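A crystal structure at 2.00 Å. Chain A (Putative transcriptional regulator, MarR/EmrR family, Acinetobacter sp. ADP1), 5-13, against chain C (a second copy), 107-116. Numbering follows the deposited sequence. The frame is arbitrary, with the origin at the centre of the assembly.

Chain A, residues 5-13: QKINIDRHA
Chain C 107-116: LYEVASDFAI

The strongest link between the two copies is a salt bridge: Lys A6 NZ lies 2.5 Å from Asp C113 OD1. The same ammonium donates to the helix backbone, with Lys A6 NZ 3.1 Å from Glu C109 O. A lysine suits this place because its long chain (chi1 m, -73°; chi2 -138°; chi3 -99°; chi4 t) carries the charge from the loop to the helix, where its N-H groups can serve more than one acceptor. Asp C113 points its CA-to-CB bond away, yet with chi1 m (-56°) its carboxylate comes back within reach. A water bridges the pair, donating to Asp C113 OD2 at 2.9 Å and accepting a weak bond from Lys A6 NZ at 3.3 Å.

Tyr C108, chi1 t and chi2 81°, is long and rigid enough to extend its hydroxyl to two backbone N-H groups: Lys A6 N and Ile A7 N each lie 3.3 Å from Tyr C108 OH, both weak hydrogen bonds. A second water, 2.8 Å from Tyr C108 OH, accepts from Gln A5 N at 2.6 Å and donates to Ile A7 O at 2.9 Å, tying the loop to the phenol.

Residues 107-116 belong to a helix extending beyond both ends, phi/psi mostly near -65/-40, with Ala C111 at -82/-21; Ser C112 N to Tyr C108 O is 2.9 Å. The stretches run in the same general sense, Gln A5 by Tyr C108 and His A12 by Ala C115; Lys A6 CA and Ser C112 CA are 6.8 Å apart. Lys A6 has phi/psi -94/-18, whereas Ile A7 is extended at -127/129. Branched and apolar, Ile A7 (chi1 m, chi2 t) suits its buried position: its CD1 is 3.7 Å from Ala C115 CB, which points toward the loop, and its CG1 3.7 Å from Ile C116 CG1 (chi1 m, chi2 t).

Farther along, a short 3-10 segment at residues 9-10 leads to His A12 (chi1 t, chi2 65°), where a third water joins His A12 NE2 (3.0 Å) to Ala C115 O (2.7 Å).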

# COMPACT_ATOMS: atom_id res chain seq x y z
N GLN A 5 -19.89 4.68 3.00
CA GLN A 5 -20.64 5.25 1.89
C GLN A 5 -20.98 4.19 0.83
O GLN A 5 -21.88 3.37 1.04
CB GLN A 5 -19.86 6.41 1.26
CG GLN A 5 -20.48 7.77 1.51
CD GLN A 5 -21.71 8.02 0.65
OE1 GLN A 5 -21.80 7.54 -0.48
NE2 GLN A 5 -22.67 8.77 1.19
N LYS A 6 -20.26 4.20 -0.28
CA LYS A 6 -20.51 3.25 -1.36
C LYS A 6 -19.64 2.01 -1.26
O LYS A 6 -19.91 0.99 -1.90
CB LYS A 6 -20.26 3.93 -2.71
CG LYS A 6 -21.31 4.93 -3.11
CD LYS A 6 -21.64 4.78 -4.58
CE LYS A 6 -20.91 5.82 -5.39
NZ LYS A 6 -21.00 5.53 -6.84
N ILE A 7 -18.57 2.11 -0.48
CA ILE A 7 -17.58 1.06 -0.37
C ILE A 7 -17.41 0.74 1.11
O ILE A 7 -17.20 1.63 1.93
CB ILE A 7 -16.21 1.51 -0.96
CG1 ILE A 7 -16.30 1.64 -2.48
CG2 ILE A 7 -15.07 0.54 -0.58
CD1 ILE A 7 -15.16 2.42 -3.06
N ASN A 8 -17.50 -0.54 1.44
CA ASN A 8 -17.20 -0.98 2.80
C ASN A 8 -15.74 -1.41 2.90
O ASN A 8 -15.38 -2.51 2.47
CB ASN A 8 -18.12 -2.15 3.16
CG ASN A 8 -17.73 -2.81 4.46
OD1 ASN A 8 -16.86 -2.31 5.20
ND2 ASN A 8 -18.36 -3.93 4.75
N ILE A 9 -14.91 -0.55 3.48
CA ILE A 9 -13.46 -0.76 3.51
C ILE A 9 -13.06 -2.09 4.16
O ILE A 9 -12.10 -2.72 3.74
CB ILE A 9 -12.74 0.38 4.24
CG1 ILE A 9 -13.06 1.73 3.58
CG2 ILE A 9 -11.22 0.12 4.29
CD1 ILE A 9 -12.68 1.82 2.12
N ASP A 10 -13.79 -2.48 5.21
CA ASP A 10 -13.51 -3.73 5.92
C ASP A 10 -13.67 -4.97 5.04
O ASP A 10 -13.05 -6.00 5.29
CB ASP A 10 -14.44 -3.89 7.13
CG ASP A 10 -14.07 -2.98 8.28
OD1 ASP A 10 -12.87 -2.76 8.52
OD2 ASP A 10 -14.99 -2.48 8.96
N ARG A 11 -14.52 -4.87 4.02
CA ARG A 11 -14.72 -5.99 3.11
C ARG A 11 -14.20 -5.65 1.71
O ARG A 11 -14.74 -6.12 0.71
CB ARG A 11 -16.20 -6.37 3.05
CG ARG A 11 -16.81 -6.59 4.44
CD ARG A 11 -16.19 -7.78 5.14
NE ARG A 11 -16.57 -9.03 4.51
CZ ARG A 11 -16.12 -10.22 4.89
NH1 ARG A 11 -15.27 -10.32 5.90
NH2 ARG A 11 -16.52 -11.31 4.24
N HIS A 12 -13.14 -4.84 1.66
CA HIS A 12 -12.55 -4.39 0.40
C HIS A 12 -11.11 -4.96 0.38
O HIS A 12 -10.23 -4.49 1.12
CB HIS A 12 -12.55 -2.86 0.37
CG HIS A 12 -12.38 -2.26 -0.99
ND1 HIS A 12 -13.29 -2.41 -2.01
CD2 HIS A 12 -11.41 -1.44 -1.48
CE1 HIS A 12 -12.89 -1.74 -3.07
NE2 HIS A 12 -11.74 -1.15 -2.78
N ALA A 13 -10.90 -6.00 -0.41
CA ALA A 13 -9.63 -6.72 -0.37
C ALA A 13 -8.47 -5.83 -0.79
O ALA A 13 -7.36 -5.91 -0.26
CB ALA A 13 -9.70 -7.95 -1.27
N LEU C 107 -16.10 13.88 -6.32
CA LEU C 107 -15.04 12.99 -6.78
C LEU C 107 -15.26 11.58 -6.24
O LEU C 107 -15.24 10.58 -6.99
CB LEU C 107 -13.67 13.53 -6.36
CG LEU C 107 -12.46 12.64 -6.70
CD1 LEU C 107 -12.44 12.31 -8.19
CD2 LEU C 107 -11.17 13.32 -6.28
N TYR C 108 -15.55 11.48 -4.95
CA TYR C 108 -15.76 10.16 -4.36
C TYR C 108 -16.93 9.46 -5.04
O TYR C 108 -16.87 8.26 -5.34
CB TYR C 108 -16.01 10.25 -2.85
CG TYR C 108 -16.28 8.89 -2.27
CD1 TYR C 108 -15.25 8.02 -1.98
CD2 TYR C 108 -17.59 8.46 -2.06
CE1 TYR C 108 -15.51 6.74 -1.47
CE2 TYR C 108 -17.86 7.21 -1.56
CZ TYR C 108 -16.82 6.35 -1.26
OH TYR C 108 -17.12 5.11 -0.75
N GLU C 109 -18.00 10.21 -5.26
CA GLU C 109 -19.20 9.70 -5.89
C GLU C 109 -18.85 9.08 -7.24
O GLU C 109 -19.22 7.95 -7.52
CB GLU C 109 -20.21 10.84 -6.07
CG GLU C 109 -21.53 10.46 -6.73
CD GLU C 109 -22.44 11.67 -6.97
OE1 GLU C 109 -22.08 12.80 -6.54
OE2 GLU C 109 -23.51 11.50 -7.59
N VAL C 110 -18.12 9.81 -8.08
CA VAL C 110 -17.77 9.28 -9.39
C VAL C 110 -16.64 8.24 -9.40
O VAL C 110 -16.67 7.31 -10.20
CB VAL C 110 -17.53 10.40 -10.46
CG1 VAL C 110 -18.77 11.30 -10.60
CG2 VAL C 110 -16.28 11.22 -10.15
N ALA C 111 -15.64 8.38 -8.53
CA ALA C 111 -14.50 7.46 -8.56
C ALA C 111 -14.78 6.15 -7.82
O ALA C 111 -14.11 5.14 -8.06
CB ALA C 111 -13.23 8.11 -8.00
N SER C 112 -15.76 6.16 -6.92
CA SER C 112 -16.03 4.94 -6.14
C SER C 112 -16.52 3.81 -7.05
O SER C 112 -16.21 2.65 -6.83
CB SER C 112 -16.99 5.22 -4.98
OG SER C 112 -18.20 5.79 -5.43
N ASP C 113 -17.25 4.15 -8.11
CA ASP C 113 -17.69 3.13 -9.07
C ASP C 113 -16.51 2.40 -9.71
O ASP C 113 -16.54 1.19 -9.91
CB ASP C 113 -18.52 3.78 -10.17
CG ASP C 113 -19.70 4.54 -9.62
OD1 ASP C 113 -20.39 3.99 -8.75
OD2 ASP C 113 -19.92 5.69 -10.05
N PHE C 114 -15.48 3.16 -10.03
CA PHE C 114 -14.25 2.64 -10.60
C PHE C 114 -13.52 1.75 -9.58
O PHE C 114 -13.04 0.67 -9.93
CB PHE C 114 -13.41 3.82 -11.04
CG PHE C 114 -12.13 3.46 -11.75
CD1 PHE C 114 -12.15 2.88 -13.01
CD2 PHE C 114 -10.91 3.76 -11.17
CE1 PHE C 114 -10.95 2.59 -13.68
CE2 PHE C 114 -9.71 3.48 -11.84
CZ PHE C 114 -9.74 2.89 -13.10
N ALA C 115 -13.47 2.19 -8.33
CA ALA C 115 -12.87 1.40 -7.25
C ALA C 115 -13.60 0.06 -7.09
O ALA C 115 -12.99 -1.00 -6.91
CB ALA C 115 -12.90 2.18 -5.93
N ILE C 116 -14.92 0.12 -7.17
CA ILE C 116 -15.75 -1.07 -7.01
C ILE C 116 -15.50 -2.06 -8.15
O ILE C 116 -15.37 -3.26 -7.91
CB ILE C 116 -17.25 -0.69 -6.90
CG1 ILE C 116 -17.51 -0.09 -5.51
CG2 ILE C 116 -18.15 -1.90 -7.11
CD1 ILE C 116 -18.76 0.78 -5.47
O HOH W 1 -17.54 4.55 1.96
O HOH W 2 -22.19 7.27 -9.36
O HOH W 3 -10.64 -0.98 -5.58